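Local coordinates for protein probable uracil-DNA glycosylase (Acanthamoeba polyphaga mimivirus, PDB 5X55) that is a probable uracil-DNA glycosylase, a viral member of the uracil-DNA glycosylase superfamily with a four-stranded parallel beta-sheet flanked by helices, at residues Y109-W114 with P166-L171; K153-Y157 with H268-W272. All coordinates share one frame; numbering follows the deposited sequence.

Interaction 1: residues Y109-W114 with P166-L171; sequences YHFKSW and PYPELL
The indole of Trp114 lies with one face over the ring of Pro168, whose CD sits 3.4 Å from Trp114 CD1 in a CH-pi contact with the five-membered ring. At the edge of the same indole, near its plane, the carbonyl of Pro166 takes the ring N-H: Trp114 NE1 to Pro166 O measures 2.8 Å, almost straight at 169°. The six-membered end reaches on to Leu171, Trp114 CH2 meeting Leu171 CD2. Tyr167 offers one ring face to the backbone of Ser113, whose CA stands over the ring centre at 3.7 Å from the centroid, while CE2 of Tyr167 approaches the edge of the Tyr109 ring. Phe111 is covered on one face, toward the rim, by Leu170 CD2, 3.7 Å from Phe111 CE1; its CG, anti to the carbonyl carbon (chi1 -55°), turns the ring between Leu170 and Tyr109, with Phe111 CD2 over the centre of the Tyr109 ring.

Neither segment is regular helix or strand here, and the two loops are joined by side chains, water and backbone atoms. Glu169 reaches out on an extended chain, chi2 178°, and its OE2 accepts the N-H of Lys112 at 3.3 Å, nearly along its own C-O axis, whereas OE1 forms a salt bridge with Arg96. One water links Tyr109 OH to Tyr167 N; a second is held by Lys112 O, Glu169 N and Glu169 OE2. Ser113 is the N-cap of helix 114-117, its own N bonded to Glu116.

The N-H of Lys112 and the water on Glu169 OE2, with Arg96 on OE1, would together stabilise the ionised carboxylate.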
# COMPACT_ATOMS: atom_id res chain seq x y z
N TYR A 109 -17.53 12.78 0.88
CA TYR A 109 -17.13 11.40 1.18
C TYR A 109 -18.39 10.58 1.41
O TYR A 109 -19.01 10.68 2.47
CB TYR A 109 -16.23 11.41 2.40
CG TYR A 109 -15.47 10.14 2.69
CD1 TYR A 109 -16.01 9.15 3.51
CD2 TYR A 109 -14.18 9.96 2.20
CE1 TYR A 109 -15.30 8.01 3.79
CE2 TYR A 109 -13.46 8.82 2.47
CZ TYR A 109 -14.03 7.84 3.27
OH TYR A 109 -13.30 6.70 3.54
N HIS A 110 -18.77 9.75 0.44
CA HIS A 110 -20.04 9.03 0.53
C HIS A 110 -19.87 7.52 0.54
O HIS A 110 -20.85 6.80 0.31
CB HIS A 110 -20.95 9.48 -0.61
CG HIS A 110 -21.20 10.95 -0.59
ND1 HIS A 110 -21.83 11.58 0.47
CD2 HIS A 110 -20.84 11.93 -1.45
CE1 HIS A 110 -21.88 12.88 0.24
NE2 HIS A 110 -21.29 13.12 -0.92
N PHE A 111 -18.68 7.02 0.86
CA PHE A 111 -18.48 5.59 0.93
C PHE A 111 -19.18 5.02 2.15
O PHE A 111 -19.22 5.65 3.21
CB PHE A 111 -16.98 5.28 0.95
CG PHE A 111 -16.26 5.89 -0.20
CD1 PHE A 111 -16.20 5.24 -1.42
CD2 PHE A 111 -15.70 7.16 -0.09
CE1 PHE A 111 -15.56 5.82 -2.50
CE2 PHE A 111 -15.06 7.73 -1.17
CZ PHE A 111 -14.99 7.06 -2.37
N LYS A 112 -19.78 3.85 1.98
CA LYS A 112 -20.43 3.18 3.09
C LYS A 112 -19.40 2.52 4.01
O LYS A 112 -18.36 2.04 3.56
CB LYS A 112 -21.40 2.13 2.57
CG LYS A 112 -22.57 2.69 1.78
CD LYS A 112 -22.93 1.77 0.61
CE LYS A 112 -23.28 0.35 1.07
NZ LYS A 112 -23.38 -0.63 -0.08
N SER A 113 -19.73 2.46 5.30
CA SER A 113 -18.90 1.73 6.25
C SER A 113 -19.12 0.23 6.11
O SER A 113 -19.99 -0.24 5.37
CB SER A 113 -19.17 2.19 7.69
OG SER A 113 -20.45 1.75 8.14
N TRP A 114 -18.34 -0.55 6.86
CA TRP A 114 -18.47 -2.00 6.81
C TRP A 114 -19.86 -2.46 7.21
O TRP A 114 -20.47 -3.29 6.53
CB TRP A 114 -17.40 -2.64 7.69
CG TRP A 114 -16.07 -2.60 7.03
CD1 TRP A 114 -15.24 -1.51 6.92
CD2 TRP A 114 -15.42 -3.67 6.34
NE1 TRP A 114 -14.11 -1.85 6.21
CE2 TRP A 114 -14.19 -3.18 5.86
CE3 TRP A 114 -15.75 -5.01 6.10
CZ2 TRP A 114 -13.29 -3.97 5.14
CZ3 TRP A 114 -14.86 -5.80 5.39
CH2 TRP A 114 -13.64 -5.27 4.91
N PRO A 166 -9.68 0.76 6.04
CA PRO A 166 -10.56 1.64 5.26
C PRO A 166 -11.92 1.00 5.00
O PRO A 166 -12.06 -0.20 5.25
CB PRO A 166 -9.79 1.82 3.95
CG PRO A 166 -9.06 0.51 3.79
CD PRO A 166 -8.62 0.16 5.20
N TYR A 167 -12.90 1.79 4.53
CA TYR A 167 -14.22 1.27 4.20
C TYR A 167 -14.13 0.28 3.04
O TYR A 167 -13.16 0.31 2.26
CB TYR A 167 -15.17 2.42 3.87
CG TYR A 167 -15.57 3.24 5.08
CD1 TYR A 167 -15.21 2.84 6.37
CD2 TYR A 167 -16.30 4.41 4.95
CE1 TYR A 167 -15.58 3.58 7.46
CE2 TYR A 167 -16.67 5.16 6.05
CZ TYR A 167 -16.30 4.74 7.30
OH TYR A 167 -16.65 5.47 8.40
N PRO A 168 -15.10 -0.62 2.92
CA PRO A 168 -14.91 -1.77 2.02
C PRO A 168 -14.86 -1.39 0.55
O PRO A 168 -14.18 -2.08 -0.22
CB PRO A 168 -16.10 -2.69 2.35
CG PRO A 168 -17.02 -1.91 3.17
CD PRO A 168 -16.30 -0.77 3.77
N GLU A 169 -15.52 -0.32 0.13
CA GLU A 169 -15.37 0.08 -1.26
C GLU A 169 -13.99 0.65 -1.54
O GLU A 169 -13.63 0.83 -2.72
CB GLU A 169 -16.44 1.10 -1.65
CG GLU A 169 -17.88 0.61 -1.47
CD GLU A 169 -18.92 1.68 -1.83
OE1 GLU A 169 -19.27 1.78 -3.03
OE2 GLU A 169 -19.35 2.43 -0.92
N LEU A 170 -13.20 0.94 -0.51
CA LEU A 170 -11.81 1.37 -0.68
C LEU A 170 -10.80 0.28 -0.32
O LEU A 170 -9.60 0.50 -0.51
CB LEU A 170 -11.54 2.61 0.16
CG LEU A 170 -12.48 3.77 -0.12
CD1 LEU A 170 -12.13 4.92 0.81
CD2 LEU A 170 -12.33 4.17 -1.57
N LEU A 171 -11.25 -0.86 0.19
CA LEU A 171 -10.35 -1.88 0.72
C LEU A 171 -9.28 -2.29 -0.28
O LEU A 171 -8.10 -2.44 0.07
CB LEU A 171 -11.17 -3.11 1.13
CG LEU A 171 -10.32 -4.27 1.64
CD1 LEU A 171 -9.61 -3.84 2.91
CD2 LEU A 171 -11.17 -5.51 1.87
O HOH W 1 -12.10 4.50 4.45
O HOH W 2 -17.41 1.62 1.33

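Interaction 2: residues K153-Y157 with H268-W272; sequences KLSSY and HARTW
Tyr157 reaches from helix 146-159 to the loop 268-272, its CB directed at that loop and CG anti to the carbonyl carbon (chi1 -56°). CG is still at the margin of the imidazole of His268, 4.1 Å from NE2. Along one side of the ring the approach tightens: CD2 lies 3.5 Å from His268 CE1, and CE2 comes to 3.2 Å from His268 NE2. Tyr157 CE2 stands over the imidazole face, offset toward the rim, while CZ lies beyond that rim, near NE2 and CD2 of the histidine; the two rings form an offset stack, centroids 4.2 Å apart and planes only 9° from parallel. The opposite face of the phenol is taken by Lys153 O, which also accepts the N-H of Tyr157 and the hydroxyl of Ser156. At the tip, Tyr157 OH is hydrogen-bonded to Thr271 OG1 at 3.0 Å, the threonine oxygen lying near the ring plane.

This is a helix-to-loop contact, in which the helix meets the turn leading into helix 273-286; Trp272 is the N-cap residue of that helix. Thr259 OG1 is a common partner of His268 ND1 and Trp272 NE1, a shared hydroxyl that would favour the observed rotation of both rings.

One helical position after Lys153, Leu154 supplies the apolar part. Its CD1 sits obliquely by the indole of Trp272, 3.7 Å from CZ2, the two side chains crossing at about a right angle. Leu125 touches both Leu154 and Trp272, and Leu150, a turn earlier on the helix, packs against Thr271 and Trp272.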
# COMPACT_ATOMS: atom_id res chain seq x y z
N LYS A 153 -12.80 -13.95 10.47
CA LYS A 153 -12.31 -12.95 11.42
C LYS A 153 -12.90 -11.58 11.12
O LYS A 153 -13.32 -10.87 12.05
CB LYS A 153 -10.79 -12.90 11.41
CG LYS A 153 -10.15 -14.24 11.67
CD LYS A 153 -8.67 -14.09 11.94
CE LYS A 153 -7.91 -15.32 11.48
NZ LYS A 153 -6.47 -14.99 11.25
N LEU A 154 -12.95 -11.19 9.84
CA LEU A 154 -13.55 -9.90 9.51
C LEU A 154 -15.02 -9.87 9.91
O LEU A 154 -15.51 -8.87 10.46
CB LEU A 154 -13.37 -9.58 8.00
CG LEU A 154 -11.91 -9.51 7.50
CD1 LEU A 154 -11.75 -9.30 5.96
CD2 LEU A 154 -11.11 -8.45 8.25
N SER A 155 -15.75 -10.97 9.67
CA SER A 155 -17.15 -11.01 10.08
C SER A 155 -17.29 -10.89 11.59
O SER A 155 -18.22 -10.25 12.09
CB SER A 155 -17.83 -12.30 9.59
OG SER A 155 -17.98 -12.32 8.18
N SER A 156 -16.37 -11.50 12.33
CA SER A 156 -16.41 -11.40 13.79
C SER A 156 -16.13 -9.97 14.25
O SER A 156 -16.75 -9.51 15.21
CB SER A 156 -15.45 -12.40 14.43
OG SER A 156 -14.12 -11.90 14.53
N TYR A 157 -15.23 -9.25 13.57
CA TYR A 157 -15.04 -7.84 13.91
C TYR A 157 -16.32 -7.04 13.67
O TYR A 157 -16.64 -6.12 14.43
CB TYR A 157 -13.90 -7.20 13.12
CG TYR A 157 -12.54 -7.86 13.20
CD1 TYR A 157 -12.16 -8.63 14.30
CD2 TYR A 157 -11.63 -7.71 12.17
CE1 TYR A 157 -10.88 -9.23 14.35
CE2 TYR A 157 -10.37 -8.31 12.20
CZ TYR A 157 -10.00 -9.05 13.28
OH TYR A 157 -8.73 -9.62 13.27
N HIS A 268 -4.69 -5.47 13.23
CA HIS A 268 -4.96 -6.60 12.35
C HIS A 268 -3.70 -7.09 11.65
O HIS A 268 -3.74 -7.50 10.48
CB HIS A 268 -6.03 -6.26 11.33
CG HIS A 268 -7.35 -5.91 11.95
ND1 HIS A 268 -8.34 -5.25 11.26
CD2 HIS A 268 -7.83 -6.14 13.19
CE1 HIS A 268 -9.38 -5.08 12.06
NE2 HIS A 268 -9.09 -5.60 13.23
N ALA A 269 -2.57 -7.08 12.36
CA ALA A 269 -1.29 -7.38 11.73
C ALA A 269 -1.15 -8.85 11.33
O ALA A 269 -0.45 -9.15 10.37
CB ALA A 269 -0.15 -6.97 12.66
N ARG A 270 -1.77 -9.78 12.06
CA ARG A 270 -1.68 -11.18 11.65
C ARG A 270 -2.71 -11.51 10.58
O ARG A 270 -2.45 -12.36 9.72
CB ARG A 270 -1.87 -12.12 12.85
CG ARG A 270 -0.88 -12.01 14.00
CD ARG A 270 0.38 -12.85 13.78
NE ARG A 270 1.54 -11.98 13.64
CZ ARG A 270 2.35 -11.62 14.64
NH1 ARG A 270 2.14 -12.08 15.89
NH2 ARG A 270 3.37 -10.79 14.37
N THR A 271 -3.83 -10.80 10.61
CA THR A 271 -5.01 -11.13 9.80
C THR A 271 -4.70 -11.31 8.32
O THR A 271 -5.21 -12.23 7.69
CB THR A 271 -6.05 -10.03 10.02
OG1 THR A 271 -6.33 -9.95 11.42
CG2 THR A 271 -7.32 -10.31 9.24
N TRP A 272 -3.85 -10.45 7.74
CA TRP A 272 -3.69 -10.42 6.28
C TRP A 272 -2.40 -11.04 5.77
O TRP A 272 -2.13 -10.96 4.56
CB TRP A 272 -3.79 -8.98 5.78
CG TRP A 272 -5.14 -8.38 6.00
CD1 TRP A 272 -5.56 -7.68 7.10
CD2 TRP A 272 -6.26 -8.42 5.10
NE1 TRP A 272 -6.87 -7.29 6.93
CE2 TRP A 272 -7.32 -7.75 5.72
CE3 TRP A 272 -6.46 -8.98 3.83
CZ2 TRP A 272 -8.56 -7.60 5.11
CZ3 TRP A 272 -7.69 -8.85 3.23
CH2 TRP A 272 -8.72 -8.15 3.86

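In the fold
From the N terminus, the loop between helices 98-102 and 114-117 supplies the first segment, 109-114. Helix 146-159 follows with 153-157, and only after it does the loop beyond strand 164-165 bring 166-171 back to close interaction 1 across 51 intervening residues. The longer excursion of interaction 2, with 110 intervening residues, is closed when 268-272 arrives ahead of helix 273-286. The segments alternate, so the two loops cross. Interaction 1 joins the loop before helix 114-117 to the one after strand 164-165, whereas interaction 2 ties helix 146-159 to the turn that leads into helix 273-286. Their centres are about 17 Å apart, yet Leu171 CD2 packs 4.1 Å from Trp272 CH2.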